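Local coordinates for beta-N-acetylhexosaminidase (Thermotoga neapolitana, PDB 5BZA), which probably hydrolyses terminal non-reducing N-acetyl-D-hexosamine residues from N-acetyl-beta-D-hexosaminides, as a member of glycosyl hydrolase family 3, at residues L5-N17 with Y27-L39. Residues are numbered along the deposited sequence; the frame is centred on the assembly and turned at random.
Sequences LGKLFFCGFDDFN and YRPAGVLIYPGVL
F10 lies flat against G31 where the first two parallel strands of the TIM-barrel domain, 9-13 and 31-34, run side by side within a beta-alpha-beta unit linked by helix 18-27. G31 CA sits over the centre of the F10 ring, 3.5 Å from its centroid and 5° off the ring normal, in a CH-pi contact that the lack of a side chain at G31 permits. CE1 of the same ring reaches on to L33 CB at 4.1 Å. On the other sheet face, turned toward the surrounding helices, the F13 and V32 side chains cross at about a right angle. With CG anti to the carbonyl carbon (chi1 -67°), the F13 ring is carried to V32, its CD1 3.9 Å from V32 CG1. The ring also meets F48 of helix 42-54 edge-to-face and stacks with F278. Nearby, C11 SG rests on P29 CB.

Backbone bonds tie the strands together: C11 N to G31 O and L33 N to C11 O are almost straight, and F13 N and Y35 N continue the pairing through L33 O and F13 O. Before the strands, G6 O accepts from A30 N and F9 N on opposite faces of its carbonyl plane, joining the 3-10 turn to the incoming chain. Beyond them, the Y35 ring comes against G12, with CE2 3.6 Å from G12 CA, at the barrel end where H173 and D245 bind metal. At the solvent-exposed D14, with CG beside the carbonyl carbon (chi1 -158°), OD1 accepts a weak hydrogen bond from G37 N at 3.2 Å.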
ATOM      1  N   LEU B   5      13.245 -31.485  -7.903  1.00 28.21           N
ATOM      2  CA  LEU B   5      11.873 -31.906  -7.621  1.00 23.60           C
ATOM      3  C   LEU B   5      11.110 -30.830  -6.879  1.00 24.80           C
ATOM      4  O   LEU B   5       9.852 -30.859  -6.836  1.00 25.16           O
ATOM      5  CB  LEU B   5      11.863 -33.203  -6.804  1.00 24.38           C
ATOM      6  CG  LEU B   5      12.334 -34.354  -7.674  1.00 27.06           C
ATOM      7  CD1 LEU B   5      12.318 -35.645  -6.900  1.00 26.72           C
ATOM      8  CD2 LEU B   5      11.381 -34.414  -8.860  1.00 23.18           C
ATOM      9  N   GLY B   6      11.869 -29.856  -6.361  1.00 21.07           N
ATOM     10  CA  GLY B   6      11.318 -28.728  -5.655  1.00 15.17           C
ATOM     11  C   GLY B   6      10.523 -27.884  -6.613  1.00 15.84           C
ATOM     12  O   GLY B   6       9.619 -27.160  -6.219  1.00 10.26           O
ATOM     13  N   LYS B   7      10.833 -27.997  -7.897  1.00 16.71           N
ATOM     14  CA  LYS B   7      10.048 -27.262  -8.879  1.00 18.10           C
ATOM     15  C   LYS B   7       8.587 -27.719  -8.908  1.00 16.28           C
ATOM     16  O   LYS B   7       7.711 -26.999  -9.370  1.00 13.69           O
ATOM     17  CB  LYS B   7      10.712 -27.364 -10.247  1.00 17.74           C
ATOM     18  CG  LYS B   7      12.031 -26.580 -10.209  1.00 25.63           C
ATOM     19  CD  LYS B   7      12.748 -26.442 -11.525  1.00 29.14           C
ATOM     20  CE  LYS B   7      14.021 -25.638 -11.289  1.00 30.36           C
ATOM     21  NZ  LYS B   7      14.847 -25.458 -12.512  1.00 35.90           N
ATOM     22  N   LEU B   8       8.303 -28.882  -8.355  1.00 16.25           N
ATOM     23  CA  LEU B   8       6.927 -29.340  -8.379  1.00 15.73           C
ATOM     24  C   LEU B   8       6.175 -28.902  -7.125  1.00 13.72           C
ATOM     25  O   LEU B   8       5.088 -29.412  -6.841  1.00 12.16           O
ATOM     26  CB  LEU B   8       6.860 -30.872  -8.526  1.00 16.04           C
ATOM     27  CG  LEU B   8       6.799 -31.410  -9.964  1.00 17.73           C
ATOM     28  CD1 LEU B   8       7.993 -30.931 -10.755  1.00 19.28           C
ATOM     29  CD2 LEU B   8       6.658 -32.950 -10.034  1.00 17.46           C
ATOM     30  N   PHE B   9       6.725 -27.935  -6.394  1.00 14.48           N
ATOM     31  CA  PHE B   9       6.065 -27.478  -5.170  1.00 13.51           C
ATOM     32  C   PHE B   9       5.917 -25.976  -5.076  1.00 12.40           C
ATOM     33  O   PHE B   9       6.828 -25.227  -5.433  1.00 14.24           O
ATOM     34  CB  PHE B   9       6.807 -27.985  -3.940  1.00 12.92           C
ATOM     35  CG  PHE B   9       6.691 -29.469  -3.786  1.00 16.66           C
ATOM     36  CD1 PHE B   9       5.521 -30.027  -3.286  1.00 15.36           C
ATOM     37  CD2 PHE B   9       7.737 -30.309  -4.168  1.00 16.79           C
ATOM     38  CE1 PHE B   9       5.403 -31.380  -3.168  1.00 17.34           C
ATOM     39  CE2 PHE B   9       7.623 -31.681  -4.036  1.00 17.76           C
ATOM     40  CZ  PHE B   9       6.460 -32.216  -3.541  1.00 20.53           C
ATOM     41  N   PHE B  10       4.758 -25.577  -4.562  1.00 10.61           N
ATOM     42  CA  PHE B  10       4.393 -24.202  -4.350  1.00  8.56           C
ATOM     43  C   PHE B  10       4.029 -24.115  -2.878  1.00 11.27           C
ATOM     44  O   PHE B  10       3.059 -24.747  -2.464  1.00 10.43           O
ATOM     45  CB  PHE B  10       3.198 -23.787  -5.224  1.00  9.36           C
ATOM     46  CG  PHE B  10       3.267 -22.341  -5.683  1.00  7.96           C
ATOM     47  CD1 PHE B  10       3.285 -21.294  -4.736  1.00  7.04           C
ATOM     48  CD2 PHE B  10       3.286 -22.024  -7.047  1.00 11.01           C
ATOM     49  CE1 PHE B  10       3.334 -19.950  -5.144  1.00  8.93           C
ATOM     50  CE2 PHE B  10       3.350 -20.669  -7.464  1.00  7.57           C
ATOM     51  CZ  PHE B  10       3.375 -19.634  -6.503  1.00  6.95           C
ATOM     52  N   CYS B  11       4.791 -23.366  -2.076  1.00 11.03           N
ATOM     53  CA  CYS B  11       4.557 -23.369  -0.606  1.00 11.33           C
ATOM     54  C   CYS B  11       4.088 -22.053  -0.000  1.00  8.57           C
ATOM     55  O   CYS B  11       4.655 -20.999  -0.270  1.00 12.19           O
ATOM     56  CB  CYS B  11       5.825 -23.783   0.176  1.00  8.76           C
ATOM     57  SG  CYS B  11       6.624 -25.369  -0.292  1.00 12.29           S
ATOM     58  N   GLY B  12       3.109 -22.148   0.878  1.00  9.86           N
ATOM     59  CA  GLY B  12       2.587 -21.024   1.625  1.00  9.39           C
ATOM     60  C   GLY B  12       3.445 -20.769   2.866  1.00 12.57           C
ATOM     61  O   GLY B  12       3.948 -21.718   3.509  1.00  9.29           O
ATOM     62  N   PHE B  13       3.673 -19.474   3.138  1.00  9.43           N
ATOM     63  CA  PHE B  13       4.465 -19.020   4.273  1.00  9.70           C
ATOM     64  C   PHE B  13       3.678 -18.065   5.111  1.00 11.43           C
ATOM     65  O   PHE B  13       3.311 -16.984   4.654  1.00 11.43           O
ATOM     66  CB  PHE B  13       5.732 -18.360   3.806  1.00  9.25           C
ATOM     67  CG  PHE B  13       6.686 -19.293   3.155  1.00  9.50           C
ATOM     68  CD1 PHE B  13       6.550 -19.622   1.808  1.00  8.89           C
ATOM     69  CD2 PHE B  13       7.747 -19.820   3.864  1.00  7.06           C
ATOM     70  CE1 PHE B  13       7.442 -20.439   1.201  1.00  9.02           C
ATOM     71  CE2 PHE B  13       8.649 -20.638   3.243  1.00  8.44           C
ATOM     72  CZ  PHE B  13       8.491 -20.939   1.917  1.00  6.93           C
ATOM     73  N   ASP B  14       3.416 -18.494   6.336  1.00 11.03           N
ATOM     74  CA  ASP B  14       2.634 -17.754   7.296  1.00 16.65           C
ATOM     75  C   ASP B  14       3.600 -17.141   8.318  1.00 16.05           C
ATOM     76  O   ASP B  14       3.202 -16.463   9.274  1.00 15.08           O
ATOM     77  CB  ASP B  14       1.624 -18.705   7.943  1.00 16.76           C
ATOM     78  CG  ASP B  14       0.447 -17.992   8.539  1.00 21.93           C
ATOM     79  OD1 ASP B  14      -0.107 -17.074   7.867  1.00 18.92           O
ATOM     80  OD2 ASP B  14       0.020 -18.403   9.649  1.00 27.76           O
ATOM     81  N   ASP B  15       4.874 -17.426   8.099  1.00 11.92           N
ATOM     82  CA  ASP B  15       5.944 -16.914   8.926  1.00 14.75           C
ATOM     83  C   ASP B  15       7.241 -16.958   8.103  1.00 13.04           C
ATOM     84  O   ASP B  15       7.329 -17.687   7.108  1.00 11.70           O
ATOM     85  CB  ASP B  15       6.043 -17.718  10.248  1.00 16.82           C
ATOM     86  CG  ASP B  15       6.886 -16.985  11.325  1.00 17.11           C
ATOM     87  OD1 ASP B  15       7.240 -15.830  11.062  1.00 14.15           O
ATOM     88  OD2 ASP B  15       7.120 -17.508  12.444  1.00 14.71           O
ATOM     89  N   PHE B  16       8.228 -16.136   8.487  1.00 12.47           N
ATOM     90  CA  PHE B  16       9.541 -16.165   7.858  1.00 12.66           C
ATOM     91  C   PHE B  16      10.587 -16.223   8.963  1.00 17.34           C
ATOM     92  O   PHE B  16      10.563 -15.413   9.887  1.00 17.60           O
ATOM     93  CB  PHE B  16       9.765 -14.950   6.951  1.00 13.49           C
ATOM     94  CG  PHE B  16      11.159 -14.875   6.399  1.00 14.38           C
ATOM     95  CD1 PHE B  16      11.631 -15.842   5.522  1.00  9.49           C
ATOM     96  CD2 PHE B  16      12.028 -13.848   6.806  1.00 12.21           C
ATOM     97  CE1 PHE B  16      12.935 -15.773   5.023  1.00 11.79           C
ATOM     98  CE2 PHE B  16      13.313 -13.773   6.317  1.00 11.14           C
ATOM     99  CZ  PHE B  16      13.779 -14.732   5.421  1.00 11.98           C
ATOM    100  N   ASN B  17      11.463 -17.215   8.921  1.00 16.65           N
ATOM    101  CA  ASN B  17      12.302 -17.490  10.069  1.00 17.03           C
ATOM    102  C   ASN B  17      13.369 -18.465   9.636  1.00 16.74           C
ATOM    103  O   ASN B  17      13.501 -18.741   8.437  1.00 12.31           O
ATOM    104  CB  ASN B  17      11.472 -18.022  11.248  1.00 19.01           C
ATOM    105  CG  ASN B  17      10.564 -19.201  10.844  1.00 18.63           C
ATOM    106  OD1 ASN B  17      10.969 -20.078  10.071  1.00 12.60           O
ATOM    107  ND2 ASN B  17       9.363 -19.239  11.404  1.00 15.29           N
ATOM    108  N   TYR B  27      15.095 -27.640  -0.117  1.00 17.38           N
ATOM    109  CA  TYR B  27      14.245 -28.240  -1.156  1.00 19.53           C
ATOM    110  C   TYR B  27      14.084 -27.443  -2.439  1.00 18.18           C
ATOM    111  O   TYR B  27      13.638 -27.993  -3.446  1.00 18.53           O
ATOM    112  CB  TYR B  27      12.867 -28.534  -0.573  1.00 18.54           C
ATOM    113  CG  TYR B  27      12.942 -29.525   0.552  1.00 17.05           C
ATOM    114  CD1 TYR B  27      13.046 -30.887   0.304  1.00 17.12           C
ATOM    115  CD2 TYR B  27      13.008 -29.091   1.877  1.00 18.99           C
ATOM    116  CE1 TYR B  27      13.131 -31.800   1.367  1.00 16.02           C
ATOM    117  CE2 TYR B  27      13.089 -29.988   2.925  1.00 17.20           C
ATOM    118  CZ  TYR B  27      13.149 -31.330   2.668  1.00 16.97           C
ATOM    119  OH  TYR B  27      13.244 -32.201   3.740  1.00 21.26           O
ATOM    120  N   ARG B  28      14.430 -26.161  -2.394  1.00 15.82           N
ATOM    121  CA  ARG B  28      14.308 -25.262  -3.549  1.00 17.10           C
ATOM    122  C   ARG B  28      12.874 -25.336  -4.169  1.00 16.70           C
ATOM    123  O   ARG B  28      12.718 -25.616  -5.369  1.00 17.51           O
ATOM    124  CB  ARG B  28      15.345 -25.623  -4.625  1.00 17.87           C
ATOM    125  CG  ARG B  28      16.809 -25.706  -4.163  1.00 20.18           C
ATOM    126  CD  ARG B  28      17.348 -24.412  -3.584  1.00 27.86           C
ATOM    127  NE  ARG B  28      18.643 -24.630  -2.920  1.00 37.15           N
ATOM    128  CZ  ARG B  28      19.391 -23.669  -2.373  1.00 34.73           C
ATOM    129  NH1 ARG B  28      18.985 -22.405  -2.430  1.00 32.91           N
ATOM    130  NH2 ARG B  28      20.543 -23.975  -1.774  1.00 32.06           N
ATOM    131  N   PRO B  29      11.825 -25.060  -3.371  1.00 14.63           N
ATOM    132  CA  PRO B  29      10.515 -24.994  -4.023  1.00 15.14           C
ATOM    133  C   PRO B  29      10.519 -23.890  -5.043  1.00 14.05           C
ATOM    134  O   PRO B  29      11.112 -22.838  -4.756  1.00 17.80           O
ATOM    135  CB  PRO B  29       9.553 -24.660  -2.883  1.00 13.62           C
ATOM    136  CG  PRO B  29      10.442 -23.979  -1.848  1.00 16.77           C
ATOM    137  CD  PRO B  29      11.766 -24.653  -1.959  1.00 15.59           C
ATOM    138  N   ALA B  30       9.847 -24.085  -6.171  1.00 11.80           N
ATOM    139  CA  ALA B  30       9.860 -23.080  -7.211  1.00 12.88           C
ATOM    140  C   ALA B  30       8.859 -21.975  -6.897  1.00 10.83           C
ATOM    141  O   ALA B  30       9.011 -20.837  -7.380  1.00 10.11           O
ATOM    142  CB  ALA B  30       9.550 -23.716  -8.569  1.00 13.60           C
ATOM    143  N   GLY B  31       7.875 -22.272  -6.049  1.00 10.36           N
ATOM    144  CA  GLY B  31       6.810 -21.319  -5.783  1.00  9.58           C
ATOM    145  C   GLY B  31       6.664 -20.916  -4.318  1.00 10.98           C
ATOM    146  O   GLY B  31       6.758 -21.774  -3.423  1.00 10.21           O
ATOM    147  N   VAL B  32       6.418 -19.611  -4.091  1.00  8.33           N
ATOM    148  CA  VAL B  32       6.300 -19.040  -2.766  1.00  7.91           C
ATOM    149  C   VAL B  32       4.993 -18.261  -2.739  1.00  8.25           C
ATOM    150  O   VAL B  32       4.767 -17.346  -3.550  1.00  8.94           O
ATOM    151  CB  VAL B  32       7.530 -18.080  -2.425  1.00  9.33           C
ATOM    152  CG1 VAL B  32       7.263 -17.227  -1.165  1.00  9.87           C
ATOM    153  CG2 VAL B  32       8.830 -18.865  -2.259  1.00 13.56           C
ATOM    154  N   LEU B  33       4.121 -18.643  -1.829  1.00  7.09           N
ATOM    155  CA  LEU B  33       2.871 -17.936  -1.581  1.00  8.22           C
ATOM    156  C   LEU B  33       3.041 -17.305  -0.225  1.00  8.76           C
ATOM    157  O   LEU B  33       3.423 -18.012   0.750  1.00  8.76           O
ATOM    158  CB  LEU B  33       1.659 -18.878  -1.577  1.00  6.99           C
ATOM    159  CG  LEU B  33       0.333 -18.369  -0.970  1.00  9.46           C
ATOM    160  CD1 LEU B  33      -0.140 -17.095  -1.676  1.00 10.61           C
ATOM    161  CD2 LEU B  33      -0.786 -19.464  -1.055  1.00  8.37           C
ATOM    162  N   ILE B  34       2.793 -15.999  -0.159  1.00  8.47           N
ATOM    163  CA  ILE B  34       3.048 -15.259   1.046  1.00  7.18           C
ATOM    164  C   ILE B  34       1.707 -14.975   1.695  1.00  8.07           C
ATOM    165  O   ILE B  34       0.822 -14.358   1.091  1.00  8.34           O
ATOM    166  CB  ILE B  34       3.830 -13.938   0.769  1.00  9.58           C
ATOM    167  CG1 ILE B  34       5.107 -14.222  -0.029  1.00  6.57           C
ATOM    168  CG2 ILE B  34       4.132 -13.210   2.082  1.00  5.39           C
ATOM    169  CD1 ILE B  34       5.890 -12.951  -0.340  1.00  4.74           C
ATOM    170  N   TYR B  35       1.565 -15.461   2.923  1.00 10.67           N
ATOM    171  CA  TYR B  35       0.321 -15.330   3.661  1.00 10.23           C
ATOM    172  C   TYR B  35       0.303 -14.088   4.591  1.00 12.15           C
ATOM    173  O   TYR B  35       1.330 -13.463   4.832  1.00  9.63           O
ATOM    174  CB  TYR B  35       0.097 -16.618   4.442  1.00 12.31           C
ATOM    175  CG  TYR B  35      -0.502 -17.782   3.636  1.00 14.89           C
ATOM    176  CD1 TYR B  35      -1.583 -17.586   2.799  1.00 11.10           C
ATOM    177  CD2 TYR B  35       0.000 -19.091   3.768  1.00 13.24           C
ATOM    178  CE1 TYR B  35      -2.150 -18.659   2.079  1.00 12.75           C
ATOM    179  CE2 TYR B  35      -0.554 -20.173   3.052  1.00 12.41           C
ATOM    180  CZ  TYR B  35      -1.632 -19.947   2.208  1.00 13.01           C
ATOM    181  OH  TYR B  35      -2.206 -21.004   1.494  1.00 13.43           O
ATOM    182  N   PRO B  36      -0.883 -13.711   5.106  1.00 15.28           N
ATOM    183  CA  PRO B  36      -0.921 -12.587   6.050  1.00 12.97           C
ATOM    184  C   PRO B  36       0.008 -12.688   7.287  1.00 16.31           C
ATOM    185  O   PRO B  36       0.452 -11.657   7.809  1.00  8.30           O
ATOM    186  CB  PRO B  36      -2.387 -12.577   6.483  1.00 12.85           C
ATOM    187  CG  PRO B  36      -3.115 -13.091   5.284  1.00 11.66           C
ATOM    188  CD  PRO B  36      -2.238 -14.170   4.737  1.00 14.48           C
ATOM    189  N   GLY B  37       0.353 -13.891   7.717  1.00 12.64           N
ATOM    190  CA  GLY B  37       1.270 -14.072   8.830  1.00 12.42           C
ATOM    191  C   GLY B  37       2.583 -13.328   8.569  1.00 15.14           C
ATOM    192  O   GLY B  37       3.274 -12.901   9.505  1.00 12.04           O
ATOM    193  N   VAL B  38       2.979 -13.266   7.293  1.00 14.65           N
ATOM    194  CA  VAL B  38       4.158 -12.530   6.889  1.00 12.45           C
ATOM    195  C   VAL B  38       3.773 -11.114   6.477  1.00 12.59           C
ATOM    196  O   VAL B  38       4.406 -10.148   6.907  1.00 10.64           O
ATOM    197  CB  VAL B  38       4.899 -13.232   5.762  1.00 10.97           C
ATOM    198  CG1 VAL B  38       6.046 -12.330   5.204  1.00 11.77           C
ATOM    199  CG2 VAL B  38       5.457 -14.528   6.276  1.00 10.40           C
ATOM    200  N   LEU B  39       2.737 -10.982   5.658  1.00 11.27           N
ATOM    201  CA  LEU B  39       2.373  -9.682   5.088  1.00  9.94           C
ATOM    202  C   LEU B  39       1.968  -8.680   6.157  1.00 13.84           C
ATOM    203  O   LEU B  39       2.203  -7.478   6.006  1.00 11.98           O
ATOM    204  CB  LEU B  39       1.255  -9.849   4.089  1.00 11.86           C
ATOM    205  CG  LEU B  39       1.699 -10.715   2.902  1.00 14.36           C
ATOM    206  CD1 LEU B  39       0.487 -11.235   2.135  1.00 16.06           C
ATOM    207  CD2 LEU B  39       2.575  -9.915   1.956  1.00 12.63           C
TER